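Local coordinates for beta-lactamase-like protein (Koribacter versatilis, PDB 6B9V) that is a metal-dependent diphosphatase of the PhnP family, with a metallo-beta-lactamase-like fold, that cleaves reactive FAD photoproducts, at residues Y76-A81 and V158-T163; D35-P40 and T230-D235; K111-L116 and M138-H143. All coordinates share one frame; numbering follows the deposited sequence.

Three contacts of one metallo-beta-lactamase-like chain are nested along the sequence: interaction 2 closes the widest loop, interaction 1 lies inside it, and interaction 3 lies inside the loop closed by interaction 1. Interactions 1 and 2 have centres about 18 Å apart; interaction 1 supplies three histidines to one manganese, interaction 2 supplies His231 to the other and also reaches the zinc. Interaction 3, centred about 12 Å from interaction 1, touches it: Thr112 and Val115 of helix 110-119 pack on the His78-Gly79 backbone. The metal-binding loop thus rests on a helix that interaction 3 joins to strand 136-140. Interactions 2 and 3, about 26 Å apart by centres, lie on opposite sides of the chain's centre, and both touch the second subunit.

Interaction 1 of 3, residues Y76-A81 and V158-T163; sequences YTHGHA and VIHGET. With MN (manganese (II) ion), chain D.
This is a metal-mediated contact: His78 and His80, in the loop after strand 73-75, meet His160 at the end of strand 151-160 through one manganese ion. His78 NE2 and His160 NE2 both lie 2.2 Å from the manganese. His80 ND1 is 2.0 Å from it, and no hydrogen bond crosses between the segments. His78, His80, Asp82 and His83 fit the HxHxDH motif of the metallo-beta-lactamase superfamily, and Asp178 adds a carboxylate oxygen to the same ion. His160 CG is anti to its backbone N (chi1 -172°), which carries the ring across to the metal. There the edge of His160 at CD2 meets His78 CD2 at 3.6 Å, with the ring planes at 85°. The His80 and His160 side chains come from opposite directions, and their rings meet rim to rim, His80 CE1 lying 3.1 Å from His160 NE2.

Second-shell bonds fix two of the rings. His78 ND1 donates to Thr77 OG1 at 2.9 Å, in the ring plane, and Thr77 OG1 is in turn bonded to Asp54; His160 ND1 is bonded to the carbonyl of Thr208. Ile165 of strand 163-170 touches both His78 and His160, helix 81-84 follows the loop, and Tyr76 packs against helix 110-119.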
# COMPACT_ATOMS: atom_id res chain seq x y z
N TYR A 76 -1.63 11.68 -13.27
CA TYR A 76 -1.46 10.25 -13.54
C TYR A 76 -0.86 9.93 -14.91
O TYR A 76 -1.25 10.52 -15.92
CB TYR A 76 -2.81 9.53 -13.42
CG TYR A 76 -3.24 9.38 -11.98
CD1 TYR A 76 -4.06 10.32 -11.38
CD2 TYR A 76 -2.81 8.30 -11.22
CE1 TYR A 76 -4.45 10.20 -10.04
CE2 TYR A 76 -3.18 8.17 -9.89
CZ TYR A 76 -4.02 9.12 -9.31
OH TYR A 76 -4.39 9.00 -7.98
N THR A 77 0.07 8.97 -14.93
CA THR A 77 0.58 8.44 -16.20
C THR A 77 -0.42 7.44 -16.83
O THR A 77 -0.67 7.48 -18.05
CB THR A 77 1.95 7.74 -16.02
OG1 THR A 77 1.82 6.67 -15.08
CG2 THR A 77 3.01 8.73 -15.54
N HIS A 78 -0.98 6.55 -16.00
CA HIS A 78 -1.93 5.54 -16.46
C HIS A 78 -2.54 4.82 -15.26
O HIS A 78 -2.23 5.15 -14.12
CB HIS A 78 -1.28 4.51 -17.42
CG HIS A 78 -0.23 3.63 -16.80
ND1 HIS A 78 0.85 4.14 -16.10
CD2 HIS A 78 -0.05 2.29 -16.82
CE1 HIS A 78 1.63 3.15 -15.71
NE2 HIS A 78 1.10 2.01 -16.13
N GLY A 79 -3.40 3.84 -15.54
CA GLY A 79 -4.27 3.27 -14.52
C GLY A 79 -3.93 1.93 -13.91
O GLY A 79 -4.74 1.35 -13.18
N HIS A 80 -2.73 1.41 -14.21
CA HIS A 80 -2.28 0.16 -13.61
C HIS A 80 -2.19 0.27 -12.09
O HIS A 80 -1.97 1.35 -11.54
CB HIS A 80 -0.93 -0.27 -14.21
CG HIS A 80 -1.06 -0.87 -15.58
ND1 HIS A 80 0.01 -1.01 -16.43
CD2 HIS A 80 -2.14 -1.36 -16.23
CE1 HIS A 80 -0.41 -1.56 -17.56
NE2 HIS A 80 -1.71 -1.78 -17.46
N ALA A 81 -2.37 -0.85 -11.41
CA ALA A 81 -2.46 -0.89 -9.96
C ALA A 81 -1.27 -0.27 -9.23
O ALA A 81 -1.45 0.42 -8.20
CB ALA A 81 -2.67 -2.32 -9.50
N VAL A 158 3.34 7.92 -24.89
CA VAL A 158 4.22 6.77 -25.07
C VAL A 158 3.37 5.50 -25.20
O VAL A 158 2.19 5.50 -24.85
CB VAL A 158 5.26 6.63 -23.92
CG1 VAL A 158 6.16 7.88 -23.86
CG2 VAL A 158 4.59 6.41 -22.56
N ILE A 159 3.98 4.43 -25.72
CA ILE A 159 3.26 3.19 -25.95
C ILE A 159 3.68 2.12 -24.93
O ILE A 159 4.86 1.78 -24.83
CB ILE A 159 3.49 2.68 -27.38
CG1 ILE A 159 3.02 3.73 -28.38
CG2 ILE A 159 2.76 1.35 -27.61
CD1 ILE A 159 1.54 4.07 -28.25
N HIS A 160 2.70 1.62 -24.18
CA HIS A 160 2.86 0.69 -23.07
C HIS A 160 2.27 -0.61 -23.59
O HIS A 160 1.08 -0.88 -23.42
CB HIS A 160 2.13 1.23 -21.83
CG HIS A 160 2.35 0.46 -20.55
ND1 HIS A 160 3.41 -0.41 -20.37
CD2 HIS A 160 1.68 0.50 -19.37
CE1 HIS A 160 3.36 -0.90 -19.13
NE2 HIS A 160 2.33 -0.37 -18.51
N GLY A 161 3.10 -1.36 -24.32
CA GLY A 161 2.67 -2.56 -25.04
C GLY A 161 1.97 -2.21 -26.34
O GLY A 161 2.60 -2.03 -27.38
N GLU A 162 0.65 -2.15 -26.30
CA GLU A 162 -0.10 -1.53 -27.39
C GLU A 162 -1.06 -0.45 -26.87
O GLU A 162 -1.88 0.06 -27.64
CB GLU A 162 -0.86 -2.60 -28.18
CG GLU A 162 -1.86 -3.39 -27.37
CD GLU A 162 -2.43 -4.56 -28.15
OE1 GLU A 162 -2.16 -4.65 -29.37
OE2 GLU A 162 -3.13 -5.40 -27.53
N THR A 163 -0.96 -0.10 -25.59
CA THR A 163 -1.83 0.93 -25.02
C THR A 163 -1.13 2.28 -24.96
O THR A 163 -0.04 2.36 -24.42
CB THR A 163 -2.28 0.53 -23.59
OG1 THR A 163 -2.97 -0.72 -23.63
CG2 THR A 163 -3.18 1.61 -22.97
MN MN D . 1.84 -0.10 -16.34

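Interaction 2 of 3, residues D35-P40 and T230-D235. With ZN (zinc ion), chain F; MN (manganese (II) ion), chain C.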
# COMPACT_ATOMS: atom_id res chain seq x y z
N ASP A 35 19.13 -0.85 -3.44
CA ASP A 35 18.46 -2.02 -4.00
C ASP A 35 17.08 -2.24 -3.37
O ASP A 35 16.38 -3.17 -3.75
CB ASP A 35 19.33 -3.28 -3.82
CG ASP A 35 20.41 -3.42 -4.90
OD1 ASP A 35 20.15 -3.06 -6.06
OD2 ASP A 35 21.51 -3.90 -4.58
N ARG A 36 16.71 -1.39 -2.41
CA ARG A 36 15.36 -1.38 -1.88
C ARG A 36 14.57 -0.34 -2.63
O ARG A 36 14.92 0.84 -2.61
CB ARG A 36 15.34 -1.07 -0.38
CG ARG A 36 13.93 -1.03 0.24
CD ARG A 36 13.99 -0.56 1.72
NE ARG A 36 12.73 -0.73 2.46
CZ ARG A 36 11.70 0.10 2.38
NH1 ARG A 36 11.75 1.14 1.56
NH2 ARG A 36 10.60 -0.11 3.09
N ARG A 37 13.51 -0.78 -3.30
CA ARG A 37 12.78 0.10 -4.20
C ARG A 37 11.26 -0.01 -4.02
O ARG A 37 10.69 -1.07 -4.23
CB ARG A 37 13.14 -0.22 -5.66
CG ARG A 37 14.65 -0.29 -5.96
CD ARG A 37 14.83 -0.43 -7.50
NE ARG A 37 16.23 -0.60 -7.88
CZ ARG A 37 17.10 0.39 -8.08
NH1 ARG A 37 16.74 1.66 -7.92
NH2 ARG A 37 18.34 0.11 -8.44
N LEU A 38 10.62 1.09 -3.63
CA LEU A 38 9.15 1.13 -3.59
C LEU A 38 8.57 1.35 -4.99
O LEU A 38 9.32 1.57 -5.96
CB LEU A 38 8.66 2.23 -2.64
CG LEU A 38 9.23 2.13 -1.23
CD1 LEU A 38 8.68 3.26 -0.33
CD2 LEU A 38 8.91 0.75 -0.63
N ARG A 39 7.26 1.27 -5.13
CA ARG A 39 6.63 1.38 -6.42
C ARG A 39 6.81 2.79 -7.06
O ARG A 39 7.08 3.71 -6.36
CB ARG A 39 5.15 0.94 -6.37
CG ARG A 39 4.92 -0.55 -6.59
CD ARG A 39 5.67 -1.45 -5.65
NE ARG A 39 5.06 -1.53 -4.34
CZ ARG A 39 4.12 -2.37 -3.98
NH1 ARG A 39 3.63 -3.26 -4.83
NH2 ARG A 39 3.63 -2.31 -2.80
N PRO A 40 6.65 2.89 -8.38
CA PRO A 40 7.23 4.05 -9.08
C PRO A 40 6.42 5.36 -9.07
O PRO A 40 5.26 5.38 -9.47
CB PRO A 40 7.41 3.53 -10.52
CG PRO A 40 6.30 2.54 -10.71
CD PRO A 40 6.14 1.87 -9.33
N THR A 230 14.09 4.17 -14.28
CA THR A 230 13.19 3.85 -13.16
C THR A 230 12.32 2.65 -13.54
O THR A 230 12.50 2.08 -14.63
CB THR A 230 12.33 5.08 -12.78
OG1 THR A 230 11.59 4.83 -11.58
CG2 THR A 230 11.37 5.45 -13.92
N HIS A 231 11.40 2.26 -12.66
CA HIS A 231 10.56 1.06 -12.82
C HIS A 231 11.43 -0.22 -12.83
O HIS A 231 11.12 -1.19 -13.50
CB HIS A 231 9.70 1.13 -14.08
CG HIS A 231 8.37 0.45 -13.94
ND1 HIS A 231 8.25 -0.92 -13.84
CD2 HIS A 231 7.12 0.94 -13.86
CE1 HIS A 231 6.97 -1.24 -13.72
NE2 HIS A 231 6.27 -0.13 -13.70
N ILE A 232 12.47 -0.19 -12.01
CA ILE A 232 13.53 -1.19 -12.04
C ILE A 232 13.16 -2.47 -11.27
O ILE A 232 12.65 -2.38 -10.15
CB ILE A 232 14.82 -0.61 -11.43
CG1 ILE A 232 15.31 0.58 -12.27
CG2 ILE A 232 15.90 -1.69 -11.29
CD1 ILE A 232 16.18 1.53 -11.49
N SER A 233 13.44 -3.63 -11.86
CA SER A 233 13.14 -4.93 -11.24
C SER A 233 14.37 -5.54 -10.56
O SER A 233 15.47 -5.01 -10.66
CB SER A 233 12.61 -5.91 -12.30
OG SER A 233 13.68 -6.43 -13.07
N HIS A 234 14.19 -6.68 -9.88
CA HIS A 234 15.33 -7.33 -9.23
C HIS A 234 16.35 -7.90 -10.20
O HIS A 234 17.41 -8.41 -9.81
CB HIS A 234 14.84 -8.41 -8.23
CG HIS A 234 14.07 -9.55 -8.84
ND1 HIS A 234 13.90 -10.78 -8.24
CD2 HIS A 234 13.47 -9.65 -10.06
CE1 HIS A 234 13.20 -11.57 -9.04
NE2 HIS A 234 12.93 -10.91 -10.15
N ASP A 235 16.07 -7.78 -11.49
CA ASP A 235 17.02 -8.20 -12.51
C ASP A 235 18.26 -7.30 -12.57
O ASP A 235 19.28 -7.70 -13.12
CB ASP A 235 16.35 -8.22 -13.89
CG ASP A 235 17.08 -9.10 -14.89
OD1 ASP A 235 17.32 -10.28 -14.55
OD2 ASP A 235 17.42 -8.62 -16.00
ZN ZN F . 14.69 -11.44 -6.47
MN MN C . 4.13 0.25 -13.72
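Arg37 and Pro40, in the loop leading to strand 41-46, pack against Ile232 and His231, in the loop following strand 226-230. The second loop belongs to the metal-bearing edge of the metallo-beta-lactamase fold and carries ligands of two metal sites: His231 binds a manganese, and His234 binds a zinc whose other protein ligands are Cys23, Cys25 and Cys28. No hydrogen bond joins the two segments, so the evidence for their association is side-chain packing, with 221 Å² buried in all.

The Arg37 side chain can be followed outward. Its CB points toward the other loop, and from CG to NE the chain is extended (chi2 -172°, chi3 -176°), so that it runs obliquely over Ile232. Arg37 CD reaches Ile232 CB at 3.9 Å and lies equally near the carbonyl oxygen of Ile232. Arg37 NE then meets the CG2 branch of Ile232 at 3.6 Å. Beyond it, Arg37 CZ and NH1 pass over Ile232 CD1, the methyl at the end of the other branch, which sits 3.6 Å from the guanidinium plane and is offset toward its rim. Both branches of the isoleucine thus serve one face of the flat group. The polar end of Arg37 has its strongest partner in Ser12, outside the two segments, and Arg37 NH1 and NH2 both form hydrogen bonds.

Nearer the manganese, the contact passes to Pro40 and His231. Asp82, His83 and Asp178 share that ion with His231, and because Pro40 also packs on Asp82 and His83, the proline touches three of the four protein ligands. His231 NE2 binds the manganese at 2.2 Å, and Pro40 CG approaches the neighbouring ring carbon, His231 CD2, at 3.6 Å.

Interaction 3 of 3, residues K111-L116 and M138-H143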
# COMPACT_ATOMS: atom_id res chain seq x y z
N LYS A 111 -8.94 6.96 -20.11
CA LYS A 111 -8.87 5.55 -19.69
C LYS A 111 -8.48 5.44 -18.21
O LYS A 111 -9.02 4.60 -17.45
CB LYS A 111 -7.89 4.76 -20.56
CG LYS A 111 -8.13 3.25 -20.51
CD LYS A 111 -7.02 2.46 -21.19
CE LYS A 111 -7.31 0.96 -21.19
NZ LYS A 111 -7.46 0.41 -19.81
N THR A 112 -7.58 6.32 -17.78
CA THR A 112 -7.13 6.30 -16.40
C THR A 112 -8.26 6.78 -15.46
O THR A 112 -8.49 6.20 -14.39
CB THR A 112 -5.87 7.16 -16.24
OG1 THR A 112 -4.84 6.64 -17.10
CG2 THR A 112 -5.39 7.16 -14.80
N GLU A 113 -8.96 7.83 -15.88
CA GLU A 113 -10.13 8.31 -15.16
C GLU A 113 -11.15 7.18 -14.98
O GLU A 113 -11.67 6.99 -13.89
CB GLU A 113 -10.77 9.49 -15.90
CG GLU A 113 -12.09 9.93 -15.30
CD GLU A 113 -12.80 10.94 -16.18
OE1 GLU A 113 -12.11 11.68 -16.91
OE2 GLU A 113 -14.05 10.98 -16.15
N ARG A 114 -11.42 6.45 -16.07
CA ARG A 114 -12.38 5.33 -16.05
C ARG A 114 -12.01 4.29 -14.97
O ARG A 114 -12.87 3.84 -14.17
CB ARG A 114 -12.44 4.66 -17.43
CG ARG A 114 -13.72 3.90 -17.76
CD ARG A 114 -13.54 2.98 -18.99
NE ARG A 114 -12.84 3.64 -20.09
CZ ARG A 114 -12.35 3.02 -21.16
NH1 ARG A 114 -12.49 1.71 -21.30
NH2 ARG A 114 -11.73 3.71 -22.11
N VAL A 115 -10.73 3.92 -14.96
CA VAL A 115 -10.27 2.95 -13.96
C VAL A 115 -10.35 3.51 -12.53
O VAL A 115 -10.81 2.82 -11.61
CB VAL A 115 -8.81 2.50 -14.25
CG1 VAL A 115 -8.30 1.59 -13.14
CG2 VAL A 115 -8.74 1.80 -15.62
N LEU A 116 -9.91 4.75 -12.33
CA LEU A 116 -9.98 5.37 -11.00
C LEU A 116 -11.40 5.46 -10.44
O LEU A 116 -11.64 5.13 -9.27
CB LEU A 116 -9.37 6.78 -11.02
CG LEU A 116 -7.84 6.90 -11.14
CD1 LEU A 116 -7.45 8.36 -11.35
CD2 LEU A 116 -7.14 6.33 -9.90
N MET A 138 -11.83 15.30 -10.28
CA MET A 138 -11.19 14.84 -11.52
C MET A 138 -11.13 15.89 -12.63
O MET A 138 -12.12 16.57 -12.93
CB MET A 138 -11.91 13.60 -12.07
CG MET A 138 -11.60 12.29 -11.37
SD MET A 138 -9.98 11.62 -11.82
CE MET A 138 -9.81 12.19 -13.51
N HIS A 139 -9.98 15.97 -13.28
CA HIS A 139 -9.75 16.82 -14.44
C HIS A 139 -9.19 15.98 -15.60
O HIS A 139 -8.23 15.19 -15.42
CB HIS A 139 -8.79 17.97 -14.10
CG HIS A 139 -9.27 18.88 -13.01
ND1 HIS A 139 -9.85 20.10 -13.27
CD2 HIS A 139 -9.24 18.75 -11.67
CE1 HIS A 139 -10.17 20.69 -12.12
NE2 HIS A 139 -9.81 19.89 -11.14
N ARG A 140 -9.77 16.16 -16.78
CA ARG A 140 -9.38 15.36 -17.94
C ARG A 140 -8.13 15.88 -18.64
O ARG A 140 -8.02 17.06 -18.97
CB ARG A 140 -10.54 15.31 -18.95
CG ARG A 140 -10.21 14.60 -20.26
CD ARG A 140 -10.17 13.09 -20.09
NE ARG A 140 -11.40 12.58 -19.49
CZ ARG A 140 -12.48 12.21 -20.17
NH1 ARG A 140 -12.48 12.28 -21.50
NH2 ARG A 140 -13.55 11.76 -19.54
N VAL A 141 -7.18 14.97 -18.88
CA VAL A 141 -5.98 15.29 -19.63
C VAL A 141 -6.08 14.77 -21.06
O VAL A 141 -6.33 13.59 -21.29
CB VAL A 141 -4.72 14.66 -18.99
CG1 VAL A 141 -3.47 15.04 -19.77
CG2 VAL A 141 -4.58 15.07 -17.52
N HIS A 142 -5.90 15.66 -22.04
CA HIS A 142 -5.66 15.22 -23.39
C HIS A 142 -4.26 15.66 -23.77
O HIS A 142 -3.37 15.72 -22.92
CB HIS A 142 -6.70 15.76 -24.37
CG HIS A 142 -6.93 14.87 -25.55
ND1 HIS A 142 -6.57 15.22 -26.84
CD2 HIS A 142 -7.47 13.63 -25.64
CE1 HIS A 142 -6.89 14.25 -27.67
NE2 HIS A 142 -7.43 13.27 -26.97
N HIS A 143 -4.04 15.99 -25.04
CA HIS A 143 -2.69 16.28 -25.49
C HIS A 143 -2.25 17.71 -25.17
O HIS A 143 -1.06 18.02 -25.19
CB HIS A 143 -2.57 16.00 -26.99
CG HIS A 143 -2.43 14.54 -27.31
ND1 HIS A 143 -3.19 13.57 -26.70
CD2 HIS A 143 -1.62 13.89 -28.18
CE1 HIS A 143 -2.85 12.38 -27.18
NE2 HIS A 143 -1.90 12.55 -28.08
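Glu113 and Arg140 form a salt bridge in which both donors converge on one carboxylate oxygen. Arg140 NE donates to Glu113 OE1 at 2.8 Å with an N-H...O angle of 150°, and Arg140 NH2 reaches the same Glu113 OE1 at 3.0 Å in a more bent bond. The guanidinium presents its NE side edge-on, with Glu113 OE1 close to its plane, whereas the carboxylate is turned 49° against it. NE meets Glu113 OE1 on the syn side but tilted out of the carboxylate plane, while NH2 comes from higher above the same face. Bends in the arginine chain at chi2 and chi3 bring these nitrogens back to the helix. The other oxygen, Glu113 OE2, is satisfied by a salt bridge to Lys117, so the carboxylate is paired with two cationic side chains, which would be expected to favour its ionised form.

The two elements are helix 110-119 and strand 136-140, an outermost strand, within this chain, of a mixed sheet in this metallo-beta-lactamase-like fold. Their local axes are nearly antiparallel, at 158°, and 9.6 Å apart at closest approach. The rest of the contact is apolar: Met138, bent at chi2 and chi3, sets its CE methyl 3.7 Å from Glu113 CG and equally close to Glu113 CB. Met138 SD faces Leu116 CD1 at 4.2 Å, and the methionine also packs on Leu106 and Ala108 of the adjoining strand 104-108.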